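Local coordinates for protein N-acetylmuramoyl-L-alanine amidase (Mycolicibacterium smegmatis, PDB 7AGM) that probably remodels mycobacterial peptidoglycan as a zinc-dependent amidase that cleaves the amide bond between N-acetylmuramic acid and the L-alanine of the stem peptide, at residues Ser4-Met9 / Gly211-Leu216; Val11-Gly16 / Ala65-Leu70; Val120-Pro125 / Gln137-Met142. All blocks are in the same frame, centred on the assembly; numbering follows the deposited sequence.

Contact 1 (Ser4-Met9 / Gly211-Leu216); sequences SNIAGM and GIAGFL
Ile6 and Leu216 bring the two backbones closest, their CA atoms 6.0 Å apart, where the irregular N-terminal segment 4-9 lies against the helical segment 211-216. The loop folds back on itself in a type II beta turn from Ile6 to Met9, closed by the bond from Met9 N to Ile6 O (3.0 Å). Gly8 takes the third position of the turn, where the positive phi of 89° suits a residue without a side chain. The turn sends Ile6 and Met9 toward the helix, while Ala7 between them points away.

No hydrogen bond joins the segments, so the fit is one of apolar shape. The CG2 methyl of Ile6 rests on the first part of Leu216, 3.7 Å from its CB, and the two side chains cross at about a right angle. With chi1 at 68°, Ile6 holds CG1 between its backbone N and carbonyl carbon, and the ethyl branch carries CD1 to Ala213 CB at 4.2 Å, one helical turn back. A small methyl at Ala213 lets that tip approach. The C-terminal helix 198-219 packs on the mixed sheet of the Amidase_3 alpha/beta fold, and Leu216 is also in touch with Val11 of strand 10-15 and Ala102 of strand 102-109; segment 4-9 closes over one side of a leucine already lodged on the sheet.

Met9 runs past Leu216 in the opposite direction. Its unbranched chain bends at the sulfur (chi3 84°), so that CE lies 3.9 Å from Leu216 CD2 and 3.7 Å from Leu216 O, with SD 4.0 Å from Leu216 CB. Backbone hydrogen bonds pair Gly8 with Gly71 and Met9 with Arg73, and Asn5 O accepts one from Ser220 OG.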
ATOM      1  N   SER A   4     -20.826  -9.334  -3.889  1.00 44.49           N
ATOM      2  CA  SER A   4     -21.214  -9.524  -5.275  1.00 46.16           C
ATOM      3  C   SER A   4     -21.036  -8.228  -6.063  1.00 32.98           C
ATOM      4  O   SER A   4     -20.779  -7.159  -5.508  1.00 26.95           O
ATOM      5  CB  SER A   4     -22.663 -10.006  -5.359  1.00 56.45           C
ATOM      6  OG  SER A   4     -23.539  -9.077  -4.743  1.00 58.16           O
ATOM      7  N   ASN A   5     -21.171  -8.345  -7.384  1.00 27.72           N
ATOM      8  CA  ASN A   5     -21.064  -7.211  -8.301  1.00 24.95           C
ATOM      9  C   ASN A   5     -19.702  -6.524  -8.237  1.00 22.26           C
ATOM     10  O   ASN A   5     -19.599  -5.313  -8.447  1.00 23.06           O
ATOM     11  CB  ASN A   5     -22.214  -6.209  -8.143  1.00 26.36           C
ATOM     12  CG  ASN A   5     -23.042  -6.078  -9.405  1.00 40.11           C
ATOM     13  OD1 ASN A   5     -22.638  -5.417 -10.359  1.00 49.42           O
ATOM     14  ND2 ASN A   5     -24.202  -6.721  -9.422  1.00 78.01           N
ATOM     15  N   ILE A   6     -18.641  -7.287  -7.968  1.00 19.29           N
ATOM     16  CA  ILE A   6     -17.292  -6.738  -8.003  1.00 17.63           C
ATOM     17  C   ILE A   6     -16.462  -7.234  -9.178  1.00 17.21           C
ATOM     18  O   ILE A   6     -15.461  -6.583  -9.515  1.00 17.40           O
ATOM     19  CB  ILE A   6     -16.513  -6.906  -6.681  1.00 18.31           C
ATOM     20  CG1 ILE A   6     -16.190  -8.373  -6.404  1.00 18.89           C
ATOM     21  CG2 ILE A   6     -17.270  -6.278  -5.533  1.00 18.38           C
ATOM     22  CD1 ILE A   6     -15.090  -8.544  -5.377  1.00 19.96           C
ATOM     23  N   ALA A   7     -16.822  -8.354  -9.802  1.00 17.65           N
ATOM     24  CA  ALA A   7     -16.065  -8.816 -10.956  1.00 17.00           C
ATOM     25  C   ALA A   7     -16.076  -7.740 -12.033  1.00 16.89           C
ATOM     26  O   ALA A   7     -17.070  -7.034 -12.222  1.00 17.17           O
ATOM     27  CB  ALA A   7     -16.651 -10.120 -11.494  1.00 17.51           C
ATOM     28  N   GLY A   8     -14.942  -7.567 -12.697  1.00 16.28           N
ATOM     29  CA  GLY A   8     -14.792  -6.539 -13.699  1.00 16.21           C
ATOM     30  C   GLY A   8     -14.308  -5.202 -13.173  1.00 15.34           C
ATOM     31  O   GLY A   8     -13.816  -4.388 -13.962  1.00 15.60           O
ATOM     32  N   MET A   9     -14.441  -4.944 -11.869  1.00 14.72           N
ATOM     33  CA  MET A   9     -13.895  -3.715 -11.316  1.00 14.64           C
ATOM     34  C   MET A   9     -12.371  -3.750 -11.375  1.00 13.89           C
ATOM     35  O   MET A   9     -11.758  -4.809 -11.533  1.00 14.33           O
ATOM     36  CB  MET A   9     -14.422  -3.490  -9.895  1.00 15.58           C
ATOM     37  CG  MET A   9     -15.947  -3.284  -9.873  1.00 17.68           C
ATOM     38  SD  MET A   9     -16.633  -3.022  -8.223  1.00 19.50           S
ATOM     39  CE  MET A   9     -16.389  -1.265  -7.990  1.00 20.07           C
ATOM     40  N   GLY A 211     -10.154  -6.337   2.654  1.00 14.38           N
ATOM     41  CA  GLY A 211     -10.367  -4.894   2.610  1.00 14.60           C
ATOM     42  C   GLY A 211     -10.746  -4.397   1.225  1.00 13.45           C
ATOM     43  O   GLY A 211     -11.659  -3.578   1.071  1.00 14.16           O
ATOM     44  N   ILE A 212     -10.026  -4.859   0.199  1.00 13.39           N
ATOM     45  CA  ILE A 212     -10.308  -4.437  -1.173  1.00 13.34           C
ATOM     46  C   ILE A 212     -11.697  -4.889  -1.598  1.00 14.02           C
ATOM     47  O   ILE A 212     -12.495  -4.094  -2.115  1.00 14.88           O
ATOM     48  CB  ILE A 212      -9.224  -4.956  -2.138  1.00 13.39           C
ATOM     49  CG1 ILE A 212      -7.875  -4.331  -1.783  1.00 13.06           C
ATOM     50  CG2 ILE A 212      -9.625  -4.671  -3.592  1.00 15.21           C
ATOM     51  CD1 ILE A 212      -6.717  -4.894  -2.619  1.00 13.72           C
ATOM     52  N   ALA A 213     -12.006  -6.174  -1.390  1.00 14.44           N
ATOM     53  CA  ALA A 213     -13.295  -6.712  -1.817  1.00 15.70           C
ATOM     54  C   ALA A 213     -14.445  -6.041  -1.078  1.00 16.49           C
ATOM     55  O   ALA A 213     -15.488  -5.744  -1.680  1.00 18.07           O
ATOM     56  CB  ALA A 213     -13.328  -8.225  -1.605  1.00 17.87           C
ATOM     57  N   GLY A 214     -14.272  -5.787   0.222  1.00 17.15           N
ATOM     58  CA  GLY A 214     -15.312  -5.112   0.980  1.00 17.52           C
ATOM     59  C   GLY A 214     -15.568  -3.705   0.475  1.00 17.72           C
ATOM     60  O   GLY A 214     -16.722  -3.276   0.355  1.00 18.58           O
ATOM     61  N   PHE A 215     -14.498  -2.974   0.152  1.00 16.25           N
ATOM     62  CA  PHE A 215     -14.668  -1.630  -0.388  1.00 15.43           C
ATOM     63  C   PHE A 215     -15.306  -1.665  -1.774  1.00 15.53           C
ATOM     64  O   PHE A 215     -16.229  -0.894  -2.057  1.00 17.14           O
ATOM     65  CB  PHE A 215     -13.332  -0.884  -0.429  1.00 14.42           C
ATOM     66  CG  PHE A 215     -13.430   0.474  -1.081  1.00 14.44           C
ATOM     67  CD1 PHE A 215     -14.129   1.504  -0.465  1.00 13.86           C
ATOM     68  CD2 PHE A 215     -12.837   0.716  -2.316  1.00 15.03           C
ATOM     69  CE1 PHE A 215     -14.231   2.758  -1.062  1.00 15.15           C
ATOM     70  CE2 PHE A 215     -12.929   1.969  -2.915  1.00 15.03           C
ATOM     71  CZ  PHE A 215     -13.635   2.992  -2.283  1.00 15.39           C
ATOM     72  N   LEU A 216     -14.812  -2.540  -2.662  1.00 14.71           N
ATOM     73  CA  LEU A 216     -15.400  -2.627  -3.998  1.00 15.21           C
ATOM     74  C   LEU A 216     -16.887  -2.945  -3.924  1.00 17.62           C
ATOM     75  O   LEU A 216     -17.692  -2.359  -4.659  1.00 18.96           O
ATOM     76  CB  LEU A 216     -14.674  -3.691  -4.825  1.00 13.64           C
ATOM     77  CG  LEU A 216     -13.230  -3.386  -5.239  1.00 13.81           C
ATOM     78  CD1 LEU A 216     -12.692  -4.594  -6.001  1.00 14.26           C
ATOM     79  CD2 LEU A 216     -13.123  -2.120  -6.083  1.00 14.62           C
TER

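Contact 2 (Val11-Gly16 / Ala65-Leu70); sequences VFLDPG and AALTAL
Val11 and Leu13 meet Leu67 with no flat group between them, and the contact has neither a ring face nor a ring edge in it. The planar side chains of segment 11-16 belong to Phe12 and Asp14, which leave the strand on its other side. There Phe12 packs on Ala75 and Ser77, and the buried Asp14 carboxylate divides its oxygens: OD1 pairs with Arg91 in a salt bridge and with Ser77 OG in a hydrogen bond, OD2 with Ser105 OG.

On the helix side of the strand, the contact between these two segments rests on one methyl, Leu67 CD1. It lies 4.0 Å from Val11 CG1 and 4.3 Å from Leu13 CD1, so a single leucine branch spans two strand residues that face the same way. Val11 presents CG1 anti to its backbone N (chi1 176°), and its side chain crosses that of Leu67 at about a right angle. The 8.6 Å from Val11 CA to Leu67 CA leaves room for a leucine's length between strand and helix.

Strand 10-15, helix 52-69 and the neighbouring parallel strand 73-76 form a beta-alpha-beta crossover, and Leu67 is a residue through which the crossover helix rests on the first strand. Strand 10-15 runs toward the zinc site, His17 lying just beyond its end, and helix 52-69 starts there at Glu52; both residues bind zinc with His107. Leu67 also touches Thr74 on strand 73-76, and Ile212 of helix 198-219 adjoins both Val11 and Leu67. Further along, Leu13 packs on Thr60 and Arg64 of helix 52-69.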
ATOM      1  N   VAL A  11      -8.539  -2.673  -9.982  1.00 12.32           N
ATOM      2  CA  VAL A  11      -7.682  -2.350  -8.847  1.00 13.12           C
ATOM      3  C   VAL A  11      -6.257  -2.166  -9.349  1.00 12.75           C
ATOM      4  O   VAL A  11      -5.712  -3.046 -10.034  1.00 13.21           O
ATOM      5  CB  VAL A  11      -7.726  -3.457  -7.774  1.00 13.05           C
ATOM      6  CG1 VAL A  11      -6.743  -3.157  -6.638  1.00 14.29           C
ATOM      7  CG2 VAL A  11      -9.151  -3.646  -7.250  1.00 13.67           C
ATOM      8  N   PHE A  12      -5.647  -1.033  -9.005  1.00 11.87           N
ATOM      9  CA  PHE A  12      -4.229  -0.803  -9.261  1.00 12.31           C
ATOM     10  C   PHE A  12      -3.442  -1.127  -7.997  1.00 12.08           C
ATOM     11  O   PHE A  12      -3.744  -0.596  -6.917  1.00 13.11           O
ATOM     12  CB  PHE A  12      -3.983   0.648  -9.678  1.00 13.85           C
ATOM     13  CG  PHE A  12      -2.561   0.924 -10.091  1.00 13.43           C
ATOM     14  CD1 PHE A  12      -2.121   0.608 -11.376  1.00 14.74           C
ATOM     15  CD2 PHE A  12      -1.659   1.505  -9.206  1.00 13.83           C
ATOM     16  CE1 PHE A  12      -0.806   0.865 -11.762  1.00 16.06           C
ATOM     17  CE2 PHE A  12      -0.355   1.769  -9.591  1.00 16.04           C
ATOM     18  CZ  PHE A  12       0.076   1.445 -10.876  1.00 16.04           C
ATOM     19  N   LEU A  13      -2.446  -2.011  -8.132  1.00 12.30           N
ATOM     20  CA  LEU A  13      -1.633  -2.486  -7.017  1.00 12.90           C
ATOM     21  C   LEU A  13      -0.225  -1.927  -7.140  1.00 13.24           C
ATOM     22  O   LEU A  13       0.393  -2.018  -8.206  1.00 14.95           O
ATOM     23  CB  LEU A  13      -1.584  -4.016  -7.004  1.00 13.29           C
ATOM     24  CG  LEU A  13      -2.925  -4.710  -6.761  1.00 13.92           C
ATOM     25  CD1 LEU A  13      -2.800  -6.208  -7.031  1.00 15.42           C
ATOM     26  CD2 LEU A  13      -3.424  -4.443  -5.336  1.00 15.11           C
ATOM     27  N   ASP A  14       0.287  -1.369  -6.044  1.00 12.88           N
ATOM     28  CA  ASP A  14       1.602  -0.729  -6.018  1.00 13.71           C
ATOM     29  C   ASP A  14       2.463  -1.325  -4.912  1.00 14.57           C
ATOM     30  O   ASP A  14       2.422  -0.872  -3.759  1.00 15.08           O
ATOM     31  CB  ASP A  14       1.464   0.784  -5.849  1.00 14.12           C
ATOM     32  CG  ASP A  14       2.795   1.463  -5.590  1.00 17.19           C
ATOM     33  OD1 ASP A  14       3.803   1.049  -6.203  1.00 20.14           O
ATOM     34  OD2 ASP A  14       2.826   2.416  -4.777  1.00 17.26           O
ATOM     35  N   PRO A  15       3.276  -2.331  -5.230  1.00 15.06           N
ATOM     36  CA  PRO A  15       4.249  -2.823  -4.240  1.00 14.15           C
ATOM     37  C   PRO A  15       5.367  -1.806  -4.071  1.00 13.83           C
ATOM     38  O   PRO A  15       6.101  -1.502  -5.016  1.00 14.47           O
ATOM     39  CB  PRO A  15       4.750  -4.139  -4.846  1.00 15.10           C
ATOM     40  CG  PRO A  15       4.477  -4.029  -6.320  1.00 16.40           C
ATOM     41  CD  PRO A  15       3.345  -3.044  -6.519  1.00 16.12           C
ATOM     42  N   GLY A  16       5.465  -1.255  -2.862  1.00 13.66           N
ATOM     43  CA  GLY A  16       6.355  -0.128  -2.637  1.00 14.14           C
ATOM     44  C   GLY A  16       7.806  -0.455  -2.955  1.00 14.47           C
ATOM     45  O   GLY A  16       8.274  -1.584  -2.762  1.00 14.33           O
ATOM     46  N   ALA A  65      -3.223 -12.481  -7.199  1.00 15.25           N
ATOM     47  CA  ALA A  65      -3.789 -13.794  -7.495  1.00 15.57           C
ATOM     48  C   ALA A  65      -5.184 -13.949  -6.898  1.00 15.19           C
ATOM     49  O   ALA A  65      -6.092 -14.471  -7.556  1.00 16.45           O
ATOM     50  CB  ALA A  65      -2.862 -14.887  -6.966  1.00 16.15           C
ATOM     51  N   ALA A  66      -5.383 -13.489  -5.659  1.00 14.76           N
ATOM     52  CA  ALA A  66      -6.693 -13.631  -5.035  1.00 15.95           C
ATOM     53  C   ALA A  66      -7.731 -12.754  -5.724  1.00 16.09           C
ATOM     54  O   ALA A  66      -8.874 -13.182  -5.925  1.00 16.90           O
ATOM     55  CB  ALA A  66      -6.610 -13.330  -3.539  1.00 16.74           C
ATOM     56  N   LEU A  67      -7.343 -11.540  -6.123  1.00 15.66           N
ATOM     57  CA  LEU A  67      -8.269 -10.662  -6.838  1.00 15.59           C
ATOM     58  C   LEU A  67      -8.662 -11.258  -8.184  1.00 15.82           C
ATOM     59  O   LEU A  67      -9.840 -11.242  -8.557  1.00 15.86           O
ATOM     60  CB  LEU A  67      -7.658  -9.271  -7.019  1.00 15.92           C
ATOM     61  CG  LEU A  67      -7.533  -8.467  -5.728  1.00 15.69           C
ATOM     62  CD1 LEU A  67      -6.888  -7.123  -6.017  1.00 14.64           C
ATOM     63  CD2 LEU A  67      -8.899  -8.288  -5.060  1.00 16.58           C
ATOM     64  N   THR A  68      -7.689 -11.794  -8.925  1.00 15.90           N
ATOM     65  CA  THR A  68      -7.993 -12.438 -10.198  1.00 18.54           C
ATOM     66  C   THR A  68      -9.009 -13.561 -10.015  1.00 19.24           C
ATOM     67  O   THR A  68      -9.932 -13.712 -10.824  1.00 19.78           O
ATOM     68  CB  THR A  68      -6.699 -12.964 -10.828  1.00 22.09           C
ATOM     69  OG1 THR A  68      -5.819 -11.866 -11.107  1.00 22.42           O
ATOM     70  CG2 THR A  68      -6.996 -13.703 -12.126  1.00 27.96           C
ATOM     71  N   ALA A  69      -8.877 -14.339  -8.936  1.00 19.25           N
ATOM     72  CA  ALA A  69      -9.822 -15.422  -8.680  1.00 20.16           C
ATOM     73  C   ALA A  69     -11.231 -14.897  -8.432  1.00 20.53           C
ATOM     74  O   ALA A  69     -12.208 -15.623  -8.650  1.00 21.57           O
ATOM     75  CB  ALA A  69      -9.348 -16.259  -7.491  1.00 21.40           C
ATOM     76  N   LEU A  70     -11.358 -13.655  -7.968  1.00 20.93           N
ATOM     77  CA  LEU A  70     -12.650 -13.003  -7.790  1.00 20.16           C
ATOM     78  C   LEU A  70     -13.134 -12.302  -9.057  1.00 20.10           C
ATOM     79  O   LEU A  70     -14.175 -11.633  -9.025  1.00 21.40           O
ATOM     80  CB  LEU A  70     -12.582 -12.003  -6.627  1.00 20.21           C
ATOM     81  CG  LEU A  70     -12.251 -12.583  -5.247  1.00 21.00           C
ATOM     82  CD1 LEU A  70     -11.955 -11.478  -4.235  1.00 21.91           C
ATOM     83  CD2 LEU A  70     -13.385 -13.472  -4.749  1.00 22.26           C
TER

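Contact 3 (Val120-Pro125 / Gln137-Met142); sequences VLYSSP and QFAKVM
Ala139 and Val120 bury the most surface here, a small alanine facing a beta-branched valine at the place where helix 137-142 comes nearest strand 120-123. Their CA atoms are 6.2 Å apart. Val120 CG1 settles against the helix backbone itself, 4.0 Å from Ala139 CA, which is possible because alanine puts only a methyl in the way. That methyl in turn meets the Tyr122 ring obliquely: Ala139 CB lies 3.6 Å from Tyr122 CD1.

The axes of strand 120-123 and helix 137-142 run antiparallel (177°) and approach to 8.6 Å. Strand 119-123, helix 134-148 and strand 162-165, which lies parallel beside the first, make a beta-alpha-beta crossover at the end of the mixed sheet; Val120 and Tyr122 look toward the helix, whereas Leu121 turns away from it to pack on Leu171.

The other branch of Val120, CG2, lies 3.9 Å from Met142 CG, the two side chains crossing at about a right angle. Met142 then bends at chi2 (66°) and chi3, which leads its thioether away from the strand to Ile208 and Ile212 of helix 198-219; a flexible, unbranched chain suits this course between two helices.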
ATOM      1  N   VAL A 120      -2.970   2.307   8.139  1.00 13.20           N
ATOM      2  CA  VAL A 120      -3.514   2.601   6.817  1.00 13.16           C
ATOM      3  C   VAL A 120      -3.464   4.107   6.626  1.00 13.13           C
ATOM      4  O   VAL A 120      -4.097   4.857   7.383  1.00 14.00           O
ATOM      5  CB  VAL A 120      -4.945   2.070   6.638  1.00 13.85           C
ATOM      6  CG1 VAL A 120      -5.469   2.403   5.230  1.00 14.39           C
ATOM      7  CG2 VAL A 120      -4.995   0.561   6.890  1.00 14.32           C
ATOM      8  N   LEU A 121      -2.709   4.544   5.621  1.00 13.37           N
ATOM      9  CA  LEU A 121      -2.522   5.957   5.323  1.00 13.34           C
ATOM     10  C   LEU A 121      -3.493   6.402   4.239  1.00 13.04           C
ATOM     11  O   LEU A 121      -3.775   5.663   3.290  1.00 13.25           O
ATOM     12  CB  LEU A 121      -1.098   6.234   4.836  1.00 14.13           C
ATOM     13  CG  LEU A 121       0.082   6.100   5.807  1.00 15.25           C
ATOM     14  CD1 LEU A 121       0.289   4.672   6.330  1.00 16.49           C
ATOM     15  CD2 LEU A 121       1.343   6.617   5.129  1.00 16.63           C
ATOM     16  N   TYR A 122      -3.982   7.632   4.371  1.00 12.58           N
ATOM     17  CA  TYR A 122      -4.826   8.216   3.342  1.00 13.36           C
ATOM     18  C   TYR A 122      -4.557   9.712   3.273  1.00 13.38           C
ATOM     19  O   TYR A 122      -4.165  10.336   4.264  1.00 13.78           O
ATOM     20  CB  TYR A 122      -6.311   7.915   3.583  1.00 15.13           C
ATOM     21  CG  TYR A 122      -6.856   8.429   4.898  1.00 16.44           C
ATOM     22  CD1 TYR A 122      -6.680   7.715   6.079  1.00 18.21           C
ATOM     23  CD2 TYR A 122      -7.565   9.635   4.956  1.00 17.55           C
ATOM     24  CE1 TYR A 122      -7.189   8.194   7.284  1.00 20.44           C
ATOM     25  CE2 TYR A 122      -8.078  10.111   6.141  1.00 20.16           C
ATOM     26  CZ  TYR A 122      -7.889   9.395   7.305  1.00 21.54           C
ATOM     27  OH  TYR A 122      -8.415   9.912   8.470  1.00 23.61           O
ATOM     28  N   SER A 123      -4.772  10.282   2.090  1.00 13.65           N
ATOM     29  CA  SER A 123      -4.478  11.691   1.868  1.00 14.15           C
ATOM     30  C   SER A 123      -5.374  12.582   2.715  1.00 14.90           C
ATOM     31  O   SER A 123      -6.603  12.486   2.663  1.00 15.60           O
ATOM     32  CB  SER A 123      -4.669  12.043   0.394  1.00 14.62           C
ATOM     33  OG  SER A 123      -4.330  13.406   0.182  1.00 15.00           O
ATOM     34  N   SER A 124      -4.746  13.463   3.472  1.00 15.05           N
ATOM     35  CA  SER A 124      -5.464  14.434   4.285  1.00 16.41           C
ATOM     36  C   SER A 124      -4.546  15.618   4.554  1.00 16.63           C
ATOM     37  O   SER A 124      -3.380  15.422   4.906  1.00 17.34           O
ATOM     38  CB  SER A 124      -5.915  13.796   5.597  1.00 18.72           C
ATOM     39  OG  SER A 124      -6.644  14.725   6.383  1.00 20.97           O
ATOM     40  N   PRO A 125      -5.021  16.866   4.391  1.00 16.78           N
ATOM     41  CA  PRO A 125      -6.349  17.260   3.907  1.00 17.06           C
ATOM     42  C   PRO A 125      -6.576  16.841   2.460  1.00 15.95           C
ATOM     43  O   PRO A 125      -5.631  16.774   1.671  1.00 15.30           O
ATOM     44  CB  PRO A 125      -6.313  18.797   3.989  1.00 18.40           C
ATOM     45  CG  PRO A 125      -5.229  19.114   4.940  1.00 19.37           C
ATOM     46  CD  PRO A 125      -4.211  18.036   4.774  1.00 17.44           C
ATOM     47  N   GLN A 137     -13.548   6.331   3.299  1.00 14.53           N
ATOM     48  CA  GLN A 137     -14.306   5.107   3.526  0.67 14.79           C
ATOM     49  C   GLN A 137     -13.445   3.873   3.270  1.00 14.07           C
ATOM     50  O   GLN A 137     -13.500   2.895   4.032  1.00 15.25           O
ATOM     51  CB  GLN A 137     -15.551   5.098   2.641  0.67 18.32           C
ATOM     52  CG  GLN A 137     -16.526   6.229   2.978  0.67 35.80           C
ATOM     53  CD  GLN A 137     -17.575   6.449   1.904  0.67 64.09           C
ATOM     54  OE1 GLN A 137     -17.614   5.740   0.900  0.67 57.21           O
ATOM     55  NE2 GLN A 137     -18.430   7.442   2.112  0.67 57.44           N
ATOM     56  N   PHE A 138     -12.651   3.896   2.197  1.00 13.28           N
ATOM     57  CA  PHE A 138     -11.757   2.781   1.893  1.00 13.02           C
ATOM     58  C   PHE A 138     -10.775   2.556   3.038  1.00 13.07           C
ATOM     59  O   PHE A 138     -10.565   1.415   3.471  1.00 13.35           O
ATOM     60  CB  PHE A 138     -11.013   3.121   0.600  1.00 11.97           C
ATOM     61  CG  PHE A 138     -10.274   1.960  -0.044  1.00 11.93           C
ATOM     62  CD1 PHE A 138     -10.400   0.643   0.410  1.00 11.65           C
ATOM     63  CD2 PHE A 138      -9.436   2.210  -1.126  1.00 12.53           C
ATOM     64  CE1 PHE A 138      -9.700  -0.405  -0.219  1.00 12.44           C
ATOM     65  CE2 PHE A 138      -8.728   1.175  -1.747  1.00 12.31           C
ATOM     66  CZ  PHE A 138      -8.871  -0.134  -1.291  1.00 13.63           C
ATOM     67  N   ALA A 139     -10.187   3.638   3.566  1.00 13.36           N
ATOM     68  CA  ALA A 139      -9.247   3.493   4.672  1.00 13.57           C
ATOM     69  C   ALA A 139      -9.903   2.791   5.856  1.00 13.74           C
ATOM     70  O   ALA A 139      -9.304   1.901   6.468  1.00 13.60           O
ATOM     71  CB  ALA A 139      -8.680   4.852   5.078  1.00 14.35           C
ATOM     72  N   LYS A 140     -11.155   3.143   6.155  1.00 15.16           N
ATOM     73  CA  LYS A 140     -11.843   2.533   7.287  0.65 18.60           C
ATOM     74  C   LYS A 140     -12.142   1.060   7.031  1.00 16.05           C
ATOM     75  O   LYS A 140     -11.943   0.222   7.918  1.00 15.84           O
ATOM     76  CB  LYS A 140     -13.121   3.312   7.601  0.65 27.77           C
ATOM     77  CG  LYS A 140     -12.874   4.760   8.000  0.65 66.24           C
ATOM     78  CD  LYS A 140     -14.168   5.472   8.366  0.65 45.21           C
ATOM     79  CE  LYS A 140     -13.899   6.903   8.801  0.65 55.42           C
ATOM     80  NZ  LYS A 140     -15.143   7.611   9.208  0.65 65.31           N
ATOM     81  N   VAL A 141     -12.621   0.720   5.828  1.00 14.43           N
ATOM     82  CA  VAL A 141     -12.892  -0.681   5.513  1.00 14.96           C
ATOM     83  C   VAL A 141     -11.605  -1.497   5.585  1.00 13.67           C
ATOM     84  O   VAL A 141     -11.576  -2.610   6.135  1.00 14.24           O
ATOM     85  CB  VAL A 141     -13.552  -0.797   4.126  1.00 17.05           C
ATOM     86  CG1 VAL A 141     -13.709  -2.260   3.735  1.00 18.68           C
ATOM     87  CG2 VAL A 141     -14.905  -0.069   4.082  1.00 17.61           C
ATOM     88  N   MET A 142     -10.518  -0.954   5.036  1.00 13.15           N
ATOM     89  CA  MET A 142      -9.240  -1.661   5.054  1.00 12.78           C
ATOM     90  C   MET A 142      -8.741  -1.856   6.481  1.00 12.96           C
ATOM     91  O   MET A 142      -8.333  -2.960   6.869  1.00 13.15           O
ATOM     92  CB  MET A 142      -8.217  -0.884   4.230  1.00 13.20           C
ATOM     93  CG  MET A 142      -6.842  -1.550   4.176  1.00 13.85           C
ATOM     94  SD  MET A 142      -6.826  -3.124   3.293  1.00 14.28           S
ATOM     95  CE  MET A 142      -6.914  -2.556   1.596  1.00 15.05           C
TER

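Overall arrangement
From the N terminus, segment 4-9 opens the longest loop, which contact 1 closes only near the C terminus, on helix 198-219. Contacts 2 and 3 both fall within it, in series: contact 2 closes on helix 52-69 well before strand 119-123 opens contact 3. Each joins a strand of the same mixed sheet to the helix that crosses over from it, and the two remain about 7 Å apart at their nearest atoms. Contact 1 touches both: Ala7 CB of its loop packs on Leu70 O of contact 2, while on its helix Gly211 O meets Val141 CG1 of contact 3 and the ring of Phe215 stacks with that of Phe138.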